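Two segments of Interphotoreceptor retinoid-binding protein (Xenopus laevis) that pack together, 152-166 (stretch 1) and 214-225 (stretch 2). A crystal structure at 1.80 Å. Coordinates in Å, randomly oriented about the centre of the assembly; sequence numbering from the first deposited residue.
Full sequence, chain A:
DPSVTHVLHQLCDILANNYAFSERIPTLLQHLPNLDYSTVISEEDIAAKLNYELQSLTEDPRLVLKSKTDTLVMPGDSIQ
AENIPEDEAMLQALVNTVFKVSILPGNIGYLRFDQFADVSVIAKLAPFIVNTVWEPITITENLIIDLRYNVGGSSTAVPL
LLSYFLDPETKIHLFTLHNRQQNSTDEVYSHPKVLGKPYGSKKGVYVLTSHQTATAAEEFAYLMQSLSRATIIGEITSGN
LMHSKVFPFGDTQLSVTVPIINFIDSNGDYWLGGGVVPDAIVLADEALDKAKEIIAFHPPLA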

# COMPACT_ATOMS: atom_id res chain seq x y z
N GLY A 152 -8.69 0.26 0.55
CA GLY A 152 -7.92 0.59 -0.63
C GLY A 152 -8.64 0.43 -1.96
O GLY A 152 -9.81 0.98 -2.20
N GLY A 153 -7.91 -0.16 -2.86
CA GLY A 153 -8.26 -0.33 -4.31
C GLY A 153 -7.05 -0.13 -5.15
O GLY A 153 -5.89 -0.39 -4.72
N SER A 154 -7.24 0.44 -6.36
CA SER A 154 -6.18 0.76 -7.28
C SER A 154 -5.30 1.86 -6.69
O SER A 154 -5.81 2.75 -5.96
CB SER A 154 -6.80 1.30 -8.55
OG SER A 154 -5.77 1.95 -9.35
N SER A 155 -4.00 1.81 -6.98
CA SER A 155 -3.06 2.83 -6.49
C SER A 155 -2.89 3.93 -7.51
O SER A 155 -2.08 4.81 -7.30
CB SER A 155 -1.65 2.22 -6.13
OG SER A 155 -1.94 1.23 -5.15
N THR A 156 -3.59 3.86 -8.62
CA THR A 156 -3.34 4.86 -9.72
C THR A 156 -3.53 6.32 -9.36
O THR A 156 -2.86 7.17 -9.89
CB THR A 156 -4.21 4.55 -10.99
OG1 THR A 156 -5.62 4.57 -10.70
CG2 THR A 156 -3.89 3.16 -11.56
N ALA A 157 -4.38 6.60 -8.37
CA ALA A 157 -4.59 8.00 -7.90
C ALA A 157 -3.79 8.39 -6.70
O ALA A 157 -3.87 9.49 -6.25
CB ALA A 157 -6.03 8.24 -7.61
N VAL A 158 -2.92 7.49 -6.17
CA VAL A 158 -2.15 7.86 -5.02
C VAL A 158 -1.24 9.06 -5.21
O VAL A 158 -1.15 9.92 -4.36
CB VAL A 158 -1.47 6.61 -4.47
CG1 VAL A 158 -0.57 6.90 -3.35
CG2 VAL A 158 -2.52 5.61 -3.91
N PRO A 159 -0.48 9.10 -6.32
CA PRO A 159 0.36 10.26 -6.52
C PRO A 159 -0.39 11.57 -6.54
O PRO A 159 0.02 12.56 -5.97
CB PRO A 159 1.09 9.94 -7.85
CG PRO A 159 1.09 8.39 -7.88
CD PRO A 159 -0.29 8.00 -7.29
N LEU A 160 -1.52 11.58 -7.20
CA LEU A 160 -2.36 12.76 -7.31
C LEU A 160 -2.82 13.18 -5.95
O LEU A 160 -2.73 14.35 -5.59
CB LEU A 160 -3.54 12.46 -8.26
CG LEU A 160 -4.50 13.69 -8.38
CD1 LEU A 160 -3.72 14.85 -8.92
CD2 LEU A 160 -5.69 13.36 -9.30
N LEU A 161 -3.34 12.25 -5.15
CA LEU A 161 -3.77 12.61 -3.81
C LEU A 161 -2.65 13.18 -2.98
O LEU A 161 -2.79 14.14 -2.26
CB LEU A 161 -4.43 11.42 -3.11
CG LEU A 161 -4.83 11.63 -1.68
CD1 LEU A 161 -5.83 12.70 -1.59
CD2 LEU A 161 -5.45 10.39 -0.98
N LEU A 162 -1.51 12.52 -3.00
CA LEU A 162 -0.41 12.94 -2.22
C LEU A 162 -0.04 14.40 -2.53
O LEU A 162 0.35 15.15 -1.65
CB LEU A 162 0.73 12.03 -2.52
CG LEU A 162 0.77 10.66 -1.87
CD1 LEU A 162 1.90 9.81 -2.51
CD2 LEU A 162 0.98 10.73 -0.42
N SER A 163 -0.21 14.77 -3.78
CA SER A 163 0.16 16.12 -4.30
C SER A 163 -0.58 17.23 -3.64
O SER A 163 -0.10 18.36 -3.62
CB SER A 163 0.01 16.17 -5.78
OG SER A 163 0.84 15.19 -6.46
N TYR A 164 -1.70 16.93 -3.01
CA TYR A 164 -2.41 17.96 -2.23
C TYR A 164 -1.72 18.31 -0.93
O TYR A 164 -2.12 19.28 -0.25
CB TYR A 164 -3.89 17.53 -1.97
CG TYR A 164 -4.77 17.62 -3.18
CD1 TYR A 164 -4.82 16.60 -4.13
CD2 TYR A 164 -5.66 18.62 -3.32
CE1 TYR A 164 -5.58 16.65 -5.28
CE2 TYR A 164 -6.40 18.75 -4.52
CZ TYR A 164 -6.41 17.76 -5.44
OH TYR A 164 -7.22 17.87 -6.57
N PHE A 165 -0.72 17.54 -0.56
CA PHE A 165 -0.00 17.77 0.70
C PHE A 165 1.44 18.16 0.49
O PHE A 165 2.22 18.17 1.45
CB PHE A 165 -0.14 16.55 1.57
CG PHE A 165 -1.53 16.19 1.87
CD1 PHE A 165 -2.27 16.86 2.82
CD2 PHE A 165 -2.16 15.26 1.15
CE1 PHE A 165 -3.57 16.50 3.03
CE2 PHE A 165 -3.48 14.95 1.26
CZ PHE A 165 -4.21 15.56 2.25
N LEU A 166 1.79 18.55 -0.74
CA LEU A 166 3.19 18.90 -1.06
C LEU A 166 3.20 20.25 -1.74
O LEU A 166 2.16 20.80 -1.93
CB LEU A 166 3.79 17.93 -2.01
CG LEU A 166 3.79 16.51 -1.49
CD1 LEU A 166 4.16 15.56 -2.62
CD2 LEU A 166 4.80 16.37 -0.38
N ALA A 214 -5.84 -1.31 3.68
CA ALA A 214 -5.29 -2.18 2.66
C ALA A 214 -4.88 -1.48 1.37
O ALA A 214 -5.38 -0.39 1.09
CB ALA A 214 -6.26 -3.27 2.33
N THR A 215 -4.14 -2.23 0.58
CA THR A 215 -3.58 -1.82 -0.70
C THR A 215 -3.23 -0.32 -0.82
O THR A 215 -2.41 0.22 -0.07
CB THR A 215 -4.56 -2.30 -1.83
OG1 THR A 215 -5.92 -1.86 -1.60
CG2 THR A 215 -4.78 -3.84 -1.78
N ALA A 216 -3.97 0.32 -1.74
CA ALA A 216 -3.69 1.73 -2.03
C ALA A 216 -3.66 2.58 -0.77
O ALA A 216 -2.95 3.59 -0.68
CB ALA A 216 -4.66 2.32 -3.00
N ALA A 217 -4.53 2.26 0.23
CA ALA A 217 -4.53 3.03 1.48
C ALA A 217 -3.21 2.88 2.25
O ALA A 217 -2.77 3.82 2.88
CB ALA A 217 -5.76 2.65 2.35
N GLU A 218 -2.67 1.67 2.23
CA GLU A 218 -1.38 1.43 2.89
C GLU A 218 -0.23 2.20 2.20
O GLU A 218 0.57 2.81 2.83
CB GLU A 218 -1.09 -0.09 2.87
CG GLU A 218 -2.09 -0.94 3.65
CD GLU A 218 -1.69 -2.44 3.69
OE1 GLU A 218 -0.72 -2.82 4.51
OE2 GLU A 218 -2.24 -3.24 2.90
N GLU A 219 -0.31 2.21 0.86
CA GLU A 219 0.68 2.94 0.06
C GLU A 219 0.65 4.36 0.36
O GLU A 219 1.68 4.99 0.58
CB GLU A 219 0.51 2.70 -1.41
CG GLU A 219 1.05 1.36 -1.86
CD GLU A 219 0.96 1.12 -3.41
OE1 GLU A 219 1.04 2.11 -4.16
OE2 GLU A 219 0.83 -0.11 -3.80
N PHE A 220 -0.57 4.90 0.46
CA PHE A 220 -0.76 6.36 0.82
C PHE A 220 -0.21 6.67 2.16
O PHE A 220 0.58 7.67 2.35
CB PHE A 220 -2.25 6.80 0.70
CG PHE A 220 -2.47 8.20 1.05
CD1 PHE A 220 -2.31 9.18 0.16
CD2 PHE A 220 -2.91 8.56 2.34
CE1 PHE A 220 -2.40 10.55 0.59
CE2 PHE A 220 -3.12 9.82 2.67
CZ PHE A 220 -2.87 10.82 1.82
N ALA A 221 -0.58 5.84 3.15
CA ALA A 221 -0.10 6.04 4.53
C ALA A 221 1.47 5.91 4.60
O ALA A 221 2.21 6.71 5.24
CB ALA A 221 -0.71 5.03 5.53
N TYR A 222 1.91 4.85 3.96
CA TYR A 222 3.40 4.60 3.93
C TYR A 222 4.18 5.80 3.35
O TYR A 222 5.15 6.31 3.95
CB TYR A 222 3.71 3.32 3.16
CG TYR A 222 5.17 3.00 3.16
CD1 TYR A 222 5.78 2.39 4.24
CD2 TYR A 222 5.95 3.43 2.10
CE1 TYR A 222 7.23 2.17 4.22
CE2 TYR A 222 7.37 3.25 2.11
CZ TYR A 222 7.96 2.58 3.17
OH TYR A 222 9.32 2.38 3.19
N LEU A 223 3.66 6.26 2.21
CA LEU A 223 4.27 7.40 1.52
C LEU A 223 4.21 8.69 2.28
O LEU A 223 5.23 9.45 2.40
CB LEU A 223 3.69 7.53 0.11
CG LEU A 223 4.15 6.41 -0.77
CD1 LEU A 223 3.39 6.54 -2.06
CD2 LEU A 223 5.73 6.47 -1.08
N MSE A 224 3.10 8.92 2.98
CA MSE A 224 3.01 10.09 3.83
C MSE A 224 4.01 9.97 4.94
O MSE A 224 4.58 10.99 5.37
CB MSE A 224 1.59 10.36 4.37
CG MSE A 224 1.16 11.92 4.14
SE MSE A 224 0.74 12.55 2.71
CE MSE A 224 1.94 12.92 2.22
N GLN A 225 4.22 8.74 5.39
CA GLN A 225 5.24 8.54 6.44
C GLN A 225 6.67 8.66 5.94
O GLN A 225 7.50 9.28 6.55
CB GLN A 225 4.95 7.10 7.10
CG GLN A 225 5.89 6.81 8.22
CD GLN A 225 5.67 5.42 8.78
OE1 GLN A 225 5.83 4.43 8.02
NE2 GLN A 225 5.11 5.34 10.00

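The contact divides by chemistry: polar and backbone interactions gather where the glycines of stretch 1 meet the start of helix 216-225, and apolar side chains take over farther along. The axes of helices 158-163 and 216-225 approach to 10.3 Å and their N-to-C directions differ by 42°, so the two run in broadly the same sense.

One hydrogen bond crosses between the stretches. Gly153 N donates to Thr215 OG1 at 2.9 Å, with an N-H...O angle of 153°, which supports the assignment on direction as well as distance. Distance alone would mislead nearby: Gly152 N lies 3.4 Å from Ala214 O, but the angle is poor and no hydrogen bond is assigned. The same carbonyl instead receives a CA-H...O contact, Gly152 CA to Ala214 O at 3.2 Å, with 129° at the hydrogen.

Close packing against the Thr215 side chain and the Ala214 carbonyl explains why Gly152 has no room for a CB. Its CA is 4.6 Å from the CA of Ala216, and an ideal CB built on Gly152 would fall 2.0 Å from Thr215 OG1 and 2.2 Å from Ala214 O, both clashes. Its phi of 72° favours glycine independently. The small side chain of Ala216 also permits close approach, its CB resting 3.2 Å from Ser154 O and 3.4 Å from Gly153 O. Beside it, Ser155 OG comes 3.3 Å from Glu219 OE1, a polar proximity whose geometry does not settle whether a hydrogen bond forms.

Apolar packing centres on Phe220, which has the largest area covered by the opposite stretch, 91 Å². Its CA-to-CB bond points sideways, yet with chi1 at 179° (t) the ring reaches stretch 1. Leu161 CD2 sits over one face, 3.8 Å from the Phe220 ring centroid and 28° off the normal, consistent with a CH-pi interaction. Leu162 CD2 approaches Phe220 CE1 obliquely at 3.5 Å, while Phe165 CE2 lies at the Phe220 ring edge, 4.2 Å from Phe220 CZ.

The branches of Val158 and Leu162 extend this packing along the helix. Val158 CG2 is 4.0 Å from Ala216 CB, and Val158 CG1 is 4.2 Å from Leu223 CD1. Leu162 CD1 meets Leu223 CD1 at 3.6 Å, and Leu162 CD2 meets Met224 CE, also at 3.6 Å.

Met224, present as selenomethionine, adds a chalcogen-aromatic contact: its SE is 5.0 Å from the centroid of the Phe165 ring. At 41° off the normal, the approach is oblique.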